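Local coordinates for protein metallophosphoesterase (Sphaerobacter thermophilus, PDB 3RQZ) that probably acts as a phosphatase, a zinc-binding hydrolase of the YfcE family in the metallophosphoesterase superfamily, at residues S10-N15 against G189-P194; L35-G40 against N64-C69; P57-I62 against N106-G111; I133-F138 against D160-N165; Y156-E161 against G182-N187. All coordinates share one frame; numbering follows the deposited sequence.

The five contacts run from a polar metal centre to outer contacts of mixed chemistry. Contacts 1 and 2 are buried, touch each other and share a zinc ion; there, backbone amides, carbonyls and carboxylates do most of the work. Contact 3, partly buried, joins the edges of the two sheets through apolar side chains and a water. Contacts 4 and 5 lie farther out and share helix 159-163: contact 4 packs it on helix 131-137 through alanines, with Phe138 and Leu163 beside them, whereas contact 5 combines strand pairing with a salt-bridged rim. Chemistry thus follows place: directional bonds beside the metals, apolar packing between the outer helices, and strand bonds with charged pairs at the sheet edge.

Contact 1 of 5, residues S10-N15 against G189-P194; sequences SDVHAN and GAVGQP. With ZN (zinc ion), chain D.
Gly192 passes so close to the loop 10-15 that its CA lies 3.2 Å from Val12 O, in a nearly straight CA-H...O contact. Its backbone N-H also bonds to Asp11 O, and its own carbonyl O receives Asn15 ND2 at 3.0 Å, with Gly192 O lying near the plane of the Asn15 amide. The absence of a side chain makes this possible, since a CB on Gly192 would run into Val12 O. Val191 gives its backbone N to Ser10 O (2.9 Å), arriving nearly along the C=O axis with an N-H...O angle of 168°. Its side chain lies beside that of Val12 and points the same way, Val12 CG2 being 3.9 Å from Val191 CB. Ser10 completes the trio: its CB rests on Gly189 O, and its OG, anti to the backbone N (chi1 -169°), gives a hydrogen bond of 2.7 Å to Asp11 OD2 from above the carboxylate plane. Asp11 OD2 also accepts the backbone N of His150. The other carboxylate oxygen, Asp11 OD1, binds the zinc ion at 2.2 Å, as does His13 NE2; Asp37 and His152 are further ligands, and His13 ND1 is held by Val39 O. Asn15 ND2 has a second partner in Tyr220 OH, while Asn15 OD1 meets Thr225 OG1 and caps helix 16-26 at Ala18 N. Water bridges His13 O to Gly192 O. The chemistry implies a division of labour: the backbone of 189-194 satisfies the carbonyls of Ser10 and Asp11, so the Asp-x-His loop is held in shape while its side chains point their ligand atoms at the metal.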
# COMPACT_ATOMS: atom_id res chain seq x y z
N SER A 10 -1.45 -0.94 2.15
CA SER A 10 -0.90 -0.58 0.86
C SER A 10 0.37 -1.38 0.61
O SER A 10 1.05 -1.81 1.57
CB SER A 10 -0.59 0.92 0.81
OG SER A 10 -0.29 1.34 -0.51
N ASP A 11 0.69 -1.58 -0.66
CA ASP A 11 2.00 -2.08 -1.07
C ASP A 11 2.31 -3.43 -0.43
O ASP A 11 3.40 -3.67 0.13
CB ASP A 11 3.09 -1.00 -0.83
CG ASP A 11 2.81 0.30 -1.60
OD1 ASP A 11 3.05 0.33 -2.83
OD2 ASP A 11 2.32 1.28 -0.98
N VAL A 12 1.33 -4.32 -0.51
CA VAL A 12 1.49 -5.70 -0.10
C VAL A 12 2.62 -6.37 -0.91
O VAL A 12 3.45 -7.11 -0.37
CB VAL A 12 0.15 -6.46 -0.22
CG1 VAL A 12 0.36 -7.97 0.02
CG2 VAL A 12 -0.88 -5.84 0.78
N HIS A 13 2.66 -6.09 -2.21
CA HIS A 13 3.76 -6.57 -3.03
C HIS A 13 3.99 -8.06 -2.85
O HIS A 13 5.12 -8.50 -2.60
CB HIS A 13 5.05 -5.74 -2.77
CG HIS A 13 5.05 -4.43 -3.50
ND1 HIS A 13 4.90 -4.34 -4.86
CD2 HIS A 13 5.15 -3.15 -3.04
CE1 HIS A 13 4.92 -3.06 -5.22
NE2 HIS A 13 5.06 -2.32 -4.13
N ALA A 14 2.91 -8.83 -2.94
CA ALA A 14 3.00 -10.27 -3.03
C ALA A 14 3.70 -10.89 -1.81
O ALA A 14 4.20 -12.01 -1.87
CB ALA A 14 3.71 -10.64 -4.37
N ASN A 15 3.70 -10.17 -0.69
CA ASN A 15 4.31 -10.66 0.54
C ASN A 15 3.18 -11.23 1.44
O ASN A 15 2.63 -10.54 2.30
CB ASN A 15 5.11 -9.53 1.22
CG ASN A 15 6.02 -10.03 2.36
OD1 ASN A 15 5.80 -11.09 2.96
ND2 ASN A 15 7.05 -9.26 2.64
N GLY A 189 1.97 3.37 5.04
CA GLY A 189 3.24 2.64 4.82
C GLY A 189 2.97 1.38 3.99
O GLY A 189 1.86 1.20 3.46
N ALA A 190 3.96 0.50 3.89
CA ALA A 190 3.81 -0.73 3.10
C ALA A 190 3.67 -1.92 4.00
O ALA A 190 4.41 -2.04 4.99
CB ALA A 190 4.98 -0.96 2.19
N VAL A 191 2.73 -2.78 3.66
CA VAL A 191 2.66 -4.10 4.29
C VAL A 191 3.88 -4.95 3.90
O VAL A 191 4.47 -5.64 4.74
CB VAL A 191 1.42 -4.84 3.83
CG1 VAL A 191 1.52 -6.36 4.15
CG2 VAL A 191 0.13 -4.16 4.46
N GLY A 192 4.26 -4.91 2.62
CA GLY A 192 5.08 -5.99 2.09
C GLY A 192 6.51 -5.61 1.74
O GLY A 192 7.32 -6.48 1.43
N GLN A 193 6.84 -4.32 1.75
CA GLN A 193 8.21 -3.92 1.43
C GLN A 193 8.48 -2.55 2.02
O GLN A 193 8.58 -1.56 1.29
CB GLN A 193 8.46 -3.92 -0.10
CG GLN A 193 9.95 -3.94 -0.47
CD GLN A 193 10.21 -3.33 -1.84
OE1 GLN A 193 9.83 -2.20 -2.14
NE2 GLN A 193 10.87 -4.10 -2.69
N PRO A 194 8.58 -2.47 3.37
CA PRO A 194 8.80 -1.14 3.95
C PRO A 194 10.16 -0.58 3.53
O PRO A 194 11.10 -1.35 3.30
CB PRO A 194 8.73 -1.38 5.46
CG PRO A 194 9.05 -2.90 5.65
CD PRO A 194 8.50 -3.54 4.38
ZN ZN D . 4.70 -0.13 -4.17
O HOH W 1 0.12 -0.57 4.54
O HOH W 2 7.49 -7.88 -1.14
O HOH W 3 6.62 0.30 -5.64

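Contact 2 of 5, residues L35-G40 against N64-C69; sequences LGDIVG and NHDWAC. With ZN (zinc ion), chain D.
Asp37 and His65 meet through the carboxylate of the first and the backbone of the second: His65 N gives a hydrogen bond of 2.8 Å to Asp37 OD1 on the syn side of the carboxylate. The same oxygen lies in the plane of the His65 ring, at its edge, and 3.4 Å from His65 CB. Asp37 OD2 binds the zinc ion at 2.2 Å, with Asp11, His13 and His152 as further ligands; Asp37 also serves the second zinc, with His150. Chi1 (-82°) sets CG of Asp37 anti to the carbonyl carbon; the two oxygens then divide the work, OD1 on helix 64-69 and OD2 on zinc. From the helix, the Asp66 carboxylate accepts backbone N-H groups of the loop. Its OD1 accepts Val39 N at 3.3 Å, nearly in line with the C-O bond, and lies 2.9 Å from Ile38 N. Its OD2 takes Gly63 N and, in a weak bond of 2.7 Å, Asp37 N. Val39 CG2 packs 3.5 Å from Asp66 OD1. An alanine in place of Asp66 would probably leave the backbone N-H groups of Asp37, Val39 and Gly63 without this acceptor and let the metal-bearing turn shift. Carboxylates of Asp37 and Asp66 thus interlock two sequence signatures of the superfamily, Gly-Asp and Gly-Asn-His-Asp, as is characteristic of the dinuclear metallophosphoesterase active site.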
# COMPACT_ATOMS: atom_id res chain seq x y z
N LEU A 35 -4.72 0.09 -1.00
CA LEU A 35 -4.25 1.17 -1.83
C LEU A 35 -3.37 0.70 -3.00
O LEU A 35 -2.68 1.50 -3.62
CB LEU A 35 -3.52 2.21 -0.96
CG LEU A 35 -4.39 3.21 -0.21
CD1 LEU A 35 -5.54 2.56 0.57
CD2 LEU A 35 -3.52 4.15 0.75
N GLY A 36 -3.42 -0.58 -3.33
CA GLY A 36 -2.77 -1.03 -4.57
C GLY A 36 -1.36 -1.54 -4.36
O GLY A 36 -0.86 -1.58 -3.22
N ASP A 37 -0.72 -1.93 -5.47
CA ASP A 37 0.53 -2.69 -5.43
C ASP A 37 0.39 -3.96 -4.57
O ASP A 37 1.19 -4.22 -3.67
CB ASP A 37 1.72 -1.82 -4.99
CG ASP A 37 2.31 -1.00 -6.12
OD1 ASP A 37 1.80 -1.05 -7.27
OD2 ASP A 37 3.29 -0.29 -5.88
N ILE A 38 -0.63 -4.75 -4.90
CA ILE A 38 -0.82 -6.08 -4.38
C ILE A 38 0.29 -7.05 -4.85
O ILE A 38 0.63 -7.99 -4.15
CB ILE A 38 -2.18 -6.61 -4.85
CG1 ILE A 38 -3.28 -5.56 -4.59
CG2 ILE A 38 -2.52 -7.88 -4.16
CD1 ILE A 38 -4.69 -5.93 -5.17
N VAL A 39 0.82 -6.83 -6.06
CA VAL A 39 1.80 -7.75 -6.64
C VAL A 39 3.07 -6.98 -6.94
O VAL A 39 3.12 -5.75 -6.77
CB VAL A 39 1.28 -8.42 -7.97
CG1 VAL A 39 -0.04 -9.19 -7.73
CG2 VAL A 39 1.09 -7.35 -9.08
N GLY A 40 4.09 -7.71 -7.40
CA GLY A 40 5.40 -7.15 -7.73
C GLY A 40 6.36 -7.39 -6.59
O GLY A 40 5.97 -7.28 -5.41
N ASN A 64 0.86 1.02 -9.40
CA ASN A 64 1.65 0.99 -10.65
C ASN A 64 2.15 -0.42 -10.99
O ASN A 64 2.21 -0.82 -12.18
CB ASN A 64 2.81 2.02 -10.60
CG ASN A 64 3.69 1.85 -9.35
OD1 ASN A 64 3.20 1.90 -8.23
ND2 ASN A 64 5.00 1.70 -9.56
N HIS A 65 2.53 -1.19 -9.98
CA HIS A 65 2.96 -2.59 -10.25
C HIS A 65 1.83 -3.50 -10.75
O HIS A 65 2.05 -4.31 -11.66
CB HIS A 65 3.69 -3.20 -9.05
CG HIS A 65 5.05 -2.62 -8.86
ND1 HIS A 65 6.19 -3.25 -9.31
CD2 HIS A 65 5.44 -1.43 -8.35
CE1 HIS A 65 7.24 -2.48 -9.05
NE2 HIS A 65 6.81 -1.37 -8.47
N ASP A 66 0.64 -3.37 -10.16
CA ASP A 66 -0.55 -4.08 -10.66
C ASP A 66 -0.80 -3.72 -12.12
O ASP A 66 -1.04 -4.60 -12.95
CB ASP A 66 -1.83 -3.78 -9.83
CG ASP A 66 -1.59 -3.77 -8.32
OD1 ASP A 66 -0.92 -4.73 -7.83
OD2 ASP A 66 -2.07 -2.82 -7.63
N TRP A 67 -0.76 -2.41 -12.44
CA TRP A 67 -1.05 -1.91 -13.79
C TRP A 67 -0.01 -2.41 -14.81
O TRP A 67 -0.34 -2.77 -15.94
CB TRP A 67 -1.09 -0.36 -13.74
CG TRP A 67 -1.41 0.36 -15.04
CD1 TRP A 67 -0.59 1.26 -15.70
CD2 TRP A 67 -2.62 0.28 -15.82
NE1 TRP A 67 -1.21 1.71 -16.85
CE2 TRP A 67 -2.46 1.14 -16.93
CE3 TRP A 67 -3.82 -0.44 -15.68
CZ2 TRP A 67 -3.46 1.30 -17.92
CZ3 TRP A 67 -4.82 -0.29 -16.68
CH2 TRP A 67 -4.63 0.58 -17.77
N ALA A 68 1.25 -2.44 -14.40
CA ALA A 68 2.34 -2.99 -15.23
C ALA A 68 2.12 -4.47 -15.55
O ALA A 68 2.35 -4.92 -16.68
CB ALA A 68 3.68 -2.84 -14.52
N CYS A 69 1.69 -5.23 -14.55
CA CYS A 69 1.66 -6.69 -14.64
C CYS A 69 0.44 -7.22 -15.35
O CYS A 69 0.32 -8.40 -15.62
CB CYS A 69 1.87 -7.33 -13.27
SG CYS A 69 3.55 -7.00 -12.66
ZN ZN D . 4.70 -0.13 -4.17
O HOH W 3 6.62 0.30 -5.64

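Contact 3 of 5, residues P57-I62 against N106-G111; sequences PNISVI and NRMIDG
Met108, present as selenomethionine, lays its CB against Ile59 CD1 at 3.6 Å and its CG against Val61 CG1 at 3.7 Å, so the base of one long side chain is received by two branched ones, each crossing it obliquely. Its chain is bent at chi2 and again at chi3 (-69° and -54°), which folds the methyl CE back over the end of the opposing segment, 3.8 Å from Asn58 O and 4.0 Å from Ile59 CD1. Val61 CG1 also lies against the backbone between Arg107 and Met108, 3.9 Å from Met108 N. Farther on, Ile62 applies its CG2 to the CA and CB of Asn106, at 3.9 Å in both cases. The segments run roughly antiparallel, their end-to-end directions 158° apart, yet they do not pair as strands. No direct hydrogen bond joins them; instead, a water lies 2.8 Å from both Ile62 O and Asn106 O and can bridge them, though it has more acceptors in reach than protons. Strand 59-60 is an edge strand of the six-stranded sheet and strand 107-110 an edge strand of the five-stranded one. Val115, on strand 113-116, lies against both Ile59 and Val61. The chemistry implies that the edges of the two sheets are held here by dispersion between aliphatic groups and by a shared water, an apolar seam with little directional demand.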
# COMPACT_ATOMS: atom_id res chain seq x y z
N PRO A 57 -13.89 -5.31 -0.44
CA PRO A 57 -14.96 -5.12 -1.44
C PRO A 57 -15.33 -3.64 -1.72
O PRO A 57 -15.94 -3.36 -2.74
CB PRO A 57 -16.16 -5.87 -0.83
CG PRO A 57 -15.91 -5.81 0.74
CD PRO A 57 -14.38 -5.99 0.79
N ASN A 58 -14.99 -2.72 -0.82
CA ASN A 58 -15.42 -1.33 -1.00
C ASN A 58 -14.34 -0.41 -1.55
O ASN A 58 -14.64 0.43 -2.40
CB ASN A 58 -15.98 -0.75 0.32
CG ASN A 58 -17.20 -1.49 0.81
OD1 ASN A 58 -18.19 -1.64 0.07
ND2 ASN A 58 -17.14 -1.97 2.05
N ILE A 59 -13.11 -0.55 -1.05
CA ILE A 59 -12.01 0.33 -1.46
C ILE A 59 -10.82 -0.55 -1.82
O ILE A 59 -10.24 -1.20 -0.96
CB ILE A 59 -11.61 1.37 -0.36
CG1 ILE A 59 -12.79 2.30 0.01
CG2 ILE A 59 -10.39 2.25 -0.82
CD1 ILE A 59 -13.01 3.39 -0.98
N SER A 60 -10.48 -0.60 -3.10
CA SER A 60 -9.33 -1.36 -3.58
C SER A 60 -8.90 -0.67 -4.88
O SER A 60 -9.58 -0.78 -5.90
CB SER A 60 -9.72 -2.82 -3.87
OG SER A 60 -8.60 -3.60 -4.31
N VAL A 61 -7.81 0.09 -4.82
CA VAL A 61 -7.41 0.86 -5.97
C VAL A 61 -6.13 0.23 -6.57
O VAL A 61 -5.42 -0.50 -5.90
CB VAL A 61 -7.27 2.41 -5.63
CG1 VAL A 61 -8.63 3.01 -5.16
CG2 VAL A 61 -6.20 2.66 -4.57
N ILE A 62 -5.89 0.48 -7.86
CA ILE A 62 -4.81 -0.17 -8.57
C ILE A 62 -3.52 0.58 -8.24
O ILE A 62 -3.55 1.82 -8.04
CB ILE A 62 -5.10 -0.18 -10.11
CG1 ILE A 62 -4.06 -0.98 -10.85
CG2 ILE A 62 -5.13 1.25 -10.72
CD1 ILE A 62 -4.64 -2.11 -11.61
N ASN A 106 -8.53 3.73 -10.44
CA ASN A 106 -7.32 4.35 -9.88
C ASN A 106 -7.63 5.32 -8.74
O ASN A 106 -6.74 5.82 -8.08
CB ASN A 106 -6.44 4.95 -11.00
CG ASN A 106 -7.03 6.16 -11.67
OD1 ASN A 106 -7.84 6.85 -11.10
ND2 ASN A 106 -6.59 6.42 -12.90
N ARG A 107 -8.92 5.57 -8.49
CA ARG A 107 -9.30 6.55 -7.48
C ARG A 107 -10.64 6.17 -6.91
O ARG A 107 -11.59 5.93 -7.66
CB ARG A 107 -9.38 7.96 -8.08
CG ARG A 107 -9.54 9.13 -7.03
CD ARG A 107 -10.07 10.44 -7.64
NE ARG A 107 -9.47 10.75 -8.93
CZ ARG A 107 -8.41 11.54 -9.10
NH1 ARG A 107 -7.92 11.73 -10.31
NH2 ARG A 107 -7.84 12.15 -8.07
N MSE A 108 -10.76 6.20 -5.60
CA MSE A 108 -12.08 6.12 -4.98
C MSE A 108 -12.37 7.37 -4.14
O MSE A 108 -11.53 7.80 -3.35
CB MSE A 108 -12.19 4.84 -4.13
CG MSE A 108 -12.31 3.53 -5.03
SE MSE A 108 -14.05 3.49 -5.96
CE MSE A 108 -15.11 3.68 -4.38
N ILE A 109 -13.54 7.96 -4.36
CA ILE A 109 -14.04 9.08 -3.54
C ILE A 109 -15.32 8.60 -2.86
O ILE A 109 -16.27 8.19 -3.55
CB ILE A 109 -14.36 10.34 -4.39
CG1 ILE A 109 -13.12 10.82 -5.17
CG2 ILE A 109 -14.92 11.51 -3.47
CD1 ILE A 109 -13.45 11.77 -6.33
N ASP A 110 -15.34 8.60 -1.52
CA ASP A 110 -16.55 8.24 -0.78
C ASP A 110 -16.60 9.06 0.50
O ASP A 110 -15.74 8.90 1.37
CB ASP A 110 -16.57 6.74 -0.39
CG ASP A 110 -17.90 6.33 0.27
OD1 ASP A 110 -18.93 7.07 0.13
OD2 ASP A 110 -17.93 5.26 0.92
N GLY A 111 -17.57 9.97 0.57
CA GLY A 111 -17.84 10.74 1.80
C GLY A 111 -16.67 11.63 2.11
O GLY A 111 -16.22 12.39 1.27
O HOH W 4 -4.41 4.45 -7.56

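Contact 4 of 5, residues I133-F138 against D160-N165; sequences IAALNF and DEALSN
Ala162 CB is the bump at the middle of this helix pair, and it enters a hollow made by the side chains of Ala134 and Phe138. The tightest touch is with the ring, Ala162 CB to Phe138 CE2 at 3.5 Å, an oblique approach to the ring; Ala134 CB lines the other part of the hollow at 3.8 Å. In Phe138, chi1 of -83° puts CG anti to the carbonyl carbon, and CE2 and CD2 of the ring do the touching. In exchange, Ala135 CB rises against the opposite backbone, 3.6 Å from Ala162 O. Methyl groups on both sides let the backbones come very close, with CA atoms of Ala135 and Ala162 only 4.9 Å apart. Leu163 closes the outer rim, its CD2 resting 4.3 Å from Ala135 CB. Just past it, helix 159-163 ends in a Schellman motif, with Asn165 in the positive-phi position, Val166 N bonded to Glu161 O and Asn165 N to Ala162 O. Both helices contact the five-stranded sheet: Ala134 and Ala162 both touch Ile157 of strand 154-158, and Phe138 rests on Ile185 of strand 184-188, so helices 131-137 and 159-163 meet each other on the face that carries Ile157 and Ile185.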
# COMPACT_ATOMS: atom_id res chain seq x y z
N ILE A 133 5.23 18.80 -2.64
CA ILE A 133 4.35 17.94 -3.42
C ILE A 133 3.02 17.80 -2.67
O ILE A 133 1.97 17.84 -3.29
CB ILE A 133 5.02 16.59 -3.85
CG1 ILE A 133 6.28 16.84 -4.71
CG2 ILE A 133 4.02 15.66 -4.57
CD1 ILE A 133 6.02 17.64 -6.08
N ALA A 134 3.06 17.72 -1.34
CA ALA A 134 1.80 17.64 -0.56
C ALA A 134 0.94 18.87 -0.85
O ALA A 134 -0.27 18.76 -1.11
CB ALA A 134 2.09 17.53 0.95
N ALA A 135 1.60 20.02 -0.84
CA ALA A 135 0.96 21.31 -1.10
C ALA A 135 0.27 21.36 -2.45
O ALA A 135 -0.85 21.86 -2.58
CB ALA A 135 2.02 22.47 -0.94
N LEU A 136 0.92 20.79 -3.47
CA LEU A 136 0.34 20.75 -4.81
C LEU A 136 -0.86 19.79 -4.88
O LEU A 136 -1.66 19.85 -5.82
CB LEU A 136 1.44 20.39 -5.84
CG LEU A 136 2.53 21.46 -6.08
CD1 LEU A 136 3.83 20.85 -6.63
CD2 LEU A 136 2.05 22.62 -6.98
N ASN A 137 -0.99 18.93 -3.88
CA ASN A 137 -2.00 17.86 -3.91
C ASN A 137 -3.27 18.12 -3.12
O ASN A 137 -4.32 17.53 -3.41
CB ASN A 137 -1.37 16.50 -3.55
CG ASN A 137 -0.85 15.79 -4.76
OD1 ASN A 137 -1.63 15.25 -5.54
ND2 ASN A 137 0.47 15.76 -4.93
N PHE A 138 -3.18 19.02 -2.14
CA PHE A 138 -4.37 19.44 -1.38
C PHE A 138 -5.48 20.05 -2.22
O PHE A 138 -6.64 19.72 -1.99
CB PHE A 138 -3.99 20.31 -0.18
CG PHE A 138 -3.57 19.51 1.03
CD1 PHE A 138 -4.53 18.89 1.84
CD2 PHE A 138 -2.21 19.35 1.36
CE1 PHE A 138 -4.15 18.11 2.95
CE2 PHE A 138 -1.83 18.59 2.47
CZ PHE A 138 -2.81 17.97 3.27
N ASP A 160 -2.52 22.95 6.35
CA ASP A 160 -1.82 24.18 6.72
C ASP A 160 -0.30 24.01 6.82
O ASP A 160 0.44 24.92 6.46
CB ASP A 160 -2.39 24.81 8.00
CG ASP A 160 -2.28 23.89 9.22
OD1 ASP A 160 -1.87 22.72 9.11
OD2 ASP A 160 -2.61 24.37 10.31
N GLU A 161 0.15 22.84 7.28
CA GLU A 161 1.57 22.53 7.37
C GLU A 161 2.15 22.47 5.96
O GLU A 161 3.18 23.09 5.69
CB GLU A 161 1.82 21.16 8.04
CG GLU A 161 1.61 21.10 9.59
CD GLU A 161 1.62 19.66 10.13
OE1 GLU A 161 1.15 18.71 9.44
OE2 GLU A 161 2.10 19.46 11.27
N ALA A 162 1.49 21.71 5.07
CA ALA A 162 1.96 21.55 3.71
C ALA A 162 2.08 22.92 3.05
O ALA A 162 3.07 23.21 2.39
CB ALA A 162 1.01 20.63 2.88
N LEU A 163 1.06 23.76 3.25
CA LEU A 163 1.03 25.08 2.59
C LEU A 163 2.08 26.05 3.15
O LEU A 163 2.50 26.98 2.45
CB LEU A 163 -0.36 25.71 2.63
CG LEU A 163 -1.49 25.02 1.84
CD1 LEU A 163 -2.83 25.72 2.12
CD2 LEU A 163 -1.23 24.93 0.32
N SER A 164 2.49 25.84 4.40
CA SER A 164 3.56 26.63 5.01
C SER A 164 4.90 25.93 4.92
O SER A 164 5.84 26.30 5.62
CB SER A 164 3.24 26.93 6.48
OG SER A 164 1.93 27.42 6.59
N ASN A 165 4.97 24.90 4.08
CA ASN A 165 6.19 24.14 3.85
C ASN A 165 6.80 23.43 5.08
O ASN A 165 8.02 23.22 5.18
CB ASN A 165 7.23 25.02 3.14
CG ASN A 165 8.35 24.23 2.52
OD1 ASN A 165 8.14 23.40 1.62
ND2 ASN A 165 9.56 24.47 3.01

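Contact 5 of 5, residues Y156-E161 against G182-N187; sequences YIREDE and GRYIIN
Ile157 and Ile185 lie side by side on one face of the sheet and point the same way, Ile157 CG2 being 4.0 Å from Ile185 CB. They form the hydrogen-bonded pair of this antiparallel register, each backbone N bonded to the other's O, at 3.0 Å from Ile157 N to Ile185 O. On the other face, Ile186 CD1 presses against Tyr156 CB at 3.2 Å, a tight approach. Next to it stands the Tyr184 ring, with Arg158 CG over one face, 3.9 Å from the centroid and 19° off the normal: a CH-pi contact of the arginine stem. An alanine in place of Tyr184 would probably deprive that stem of its aromatic support and set the arginine freer to move. The guanidinium beyond pairs with Asp160 through Arg158 NH2 and Asp160 OD2 at 2.8 Å. Where the strand turns into helix 159-163, Glu159 N bonds to Arg183 O, and Glu159 OE2 forms a salt bridge of 2.8 Å with Arg183 NH1, which meets the carboxylate from above its plane. Water joins Glu159 OE1 to Arg183 N. Arg183 has other partners too, the carbonyls of Phe138, Phe141 and Thr143 and the Phe141 ring. The whole is an antiparallel strand pair at the edge of a mixed sheet, strand 154-158 being outermost and leading directly into a helix, within the two-sheet calcineurin-like phosphoesterase fold.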
# COMPACT_ATOMS: atom_id res chain seq x y z
N TYR A 156 2.00 11.37 7.59
CA TYR A 156 0.84 12.24 7.63
C TYR A 156 1.27 13.70 7.56
O TYR A 156 2.32 14.09 8.09
CB TYR A 156 -0.07 11.96 8.85
CG TYR A 156 0.52 12.23 10.23
CD1 TYR A 156 1.12 11.20 10.96
CD2 TYR A 156 0.46 13.51 10.80
CE1 TYR A 156 1.67 11.43 12.21
CE2 TYR A 156 0.99 13.76 12.07
CZ TYR A 156 1.59 12.72 12.77
OH TYR A 156 2.12 12.93 14.01
N ILE A 157 0.47 14.51 6.87
CA ILE A 157 0.70 15.97 6.86
C ILE A 157 -0.67 16.67 6.83
O ILE A 157 -1.55 16.21 6.13
CB ILE A 157 1.59 16.38 5.66
CG1 ILE A 157 2.01 17.85 5.77
CG2 ILE A 157 0.89 16.04 4.30
CD1 ILE A 157 3.19 18.21 4.81
N ARG A 158 -0.84 17.73 7.62
CA ARG A 158 -2.03 18.58 7.53
C ARG A 158 -1.89 19.65 6.43
O ARG A 158 -0.79 20.02 6.02
CB ARG A 158 -2.41 19.19 8.88
CG ARG A 158 -3.86 19.68 8.96
CD ARG A 158 -4.36 19.89 10.37
NE ARG A 158 -3.30 20.36 11.24
CZ ARG A 158 -3.25 21.58 11.77
NH1 ARG A 158 -2.22 21.91 12.54
NH2 ARG A 158 -4.23 22.46 11.55
N GLU A 159 -3.02 20.14 5.94
CA GLU A 159 -3.04 21.10 4.83
C GLU A 159 -2.28 22.39 5.17
O GLU A 159 -1.48 22.86 4.36
CB GLU A 159 -4.48 21.38 4.42
CG GLU A 159 -4.64 22.36 3.27
CD GLU A 159 -6.10 22.55 2.85
OE1 GLU A 159 -6.99 22.57 3.74
OE2 GLU A 159 -6.37 22.69 1.64
N ASP A 160 -2.52 22.95 6.35
CA ASP A 160 -1.82 24.18 6.72
C ASP A 160 -0.30 24.01 6.82
O ASP A 160 0.44 24.92 6.46
CB ASP A 160 -2.39 24.81 8.00
CG ASP A 160 -2.28 23.89 9.22
OD1 ASP A 160 -1.87 22.72 9.11
OD2 ASP A 160 -2.61 24.37 10.31
N GLU A 161 0.15 22.84 7.28
CA GLU A 161 1.57 22.53 7.37
C GLU A 161 2.15 22.47 5.96
O GLU A 161 3.18 23.09 5.69
CB GLU A 161 1.82 21.16 8.04
CG GLU A 161 1.61 21.10 9.59
CD GLU A 161 1.62 19.66 10.13
OE1 GLU A 161 1.15 18.71 9.44
OE2 GLU A 161 2.10 19.46 11.27
N GLY A 182 -9.11 20.21 10.10
CA GLY A 182 -8.20 20.38 8.98
C GLY A 182 -8.17 19.15 8.10
O GLY A 182 -8.63 18.05 8.48
N ARG A 183 -7.60 19.32 6.94
CA ARG A 183 -7.55 18.25 5.97
C ARG A 183 -6.18 17.58 6.06
O ARG A 183 -5.21 18.24 6.43
CB ARG A 183 -7.77 18.87 4.60
CG ARG A 183 -9.03 19.72 4.55
CD ARG A 183 -9.06 20.48 3.23
NE ARG A 183 -9.25 19.53 2.18
CZ ARG A 183 -8.69 19.56 0.98
NH1 ARG A 183 -7.86 20.53 0.60
NH2 ARG A 183 -8.99 18.59 0.15
N TYR A 184 -6.10 16.29 5.72
CA TYR A 184 -4.88 15.48 5.89
C TYR A 184 -4.60 14.63 4.68
O TYR A 184 -5.54 14.13 4.04
CB TYR A 184 -5.02 14.53 7.09
CG TYR A 184 -4.76 15.20 8.41
CD1 TYR A 184 -3.46 15.34 8.90
CD2 TYR A 184 -5.82 15.73 9.17
CE1 TYR A 184 -3.23 15.99 10.13
CE2 TYR A 184 -5.59 16.38 10.36
CZ TYR A 184 -4.29 16.49 10.84
OH TYR A 184 -4.07 17.11 12.03
N ILE A 185 -3.31 14.42 4.39
CA ILE A 185 -2.86 13.37 3.45
C ILE A 185 -2.18 12.37 4.38
O ILE A 185 -1.36 12.78 5.19
CB ILE A 185 -1.90 13.92 2.36
CG1 ILE A 185 -2.64 14.84 1.37
CG2 ILE A 185 -1.18 12.79 1.61
CD1 ILE A 185 -1.71 15.54 0.34
N ILE A 186 -2.53 11.08 4.27
CA ILE A 186 -2.14 10.03 5.21
C ILE A 186 -1.72 8.81 4.42
O ILE A 186 -2.43 8.41 3.51
CB ILE A 186 -3.38 9.58 6.08
CG1 ILE A 186 -3.98 10.73 6.91
CG2 ILE A 186 -3.04 8.38 7.00
CD1 ILE A 186 -3.05 11.28 7.87
N ASN A 187 -0.56 8.23 4.78
CA ASN A 187 0.01 7.04 4.13
C ASN A 187 0.19 5.96 5.21
O ASN A 187 0.82 6.20 6.25
CB ASN A 187 1.38 7.41 3.47
CG ASN A 187 1.92 6.32 2.54
OD1 ASN A 187 1.81 5.11 2.83
ND2 ASN A 187 2.58 6.75 1.45
O HOH W 5 -7.20 22.14 6.30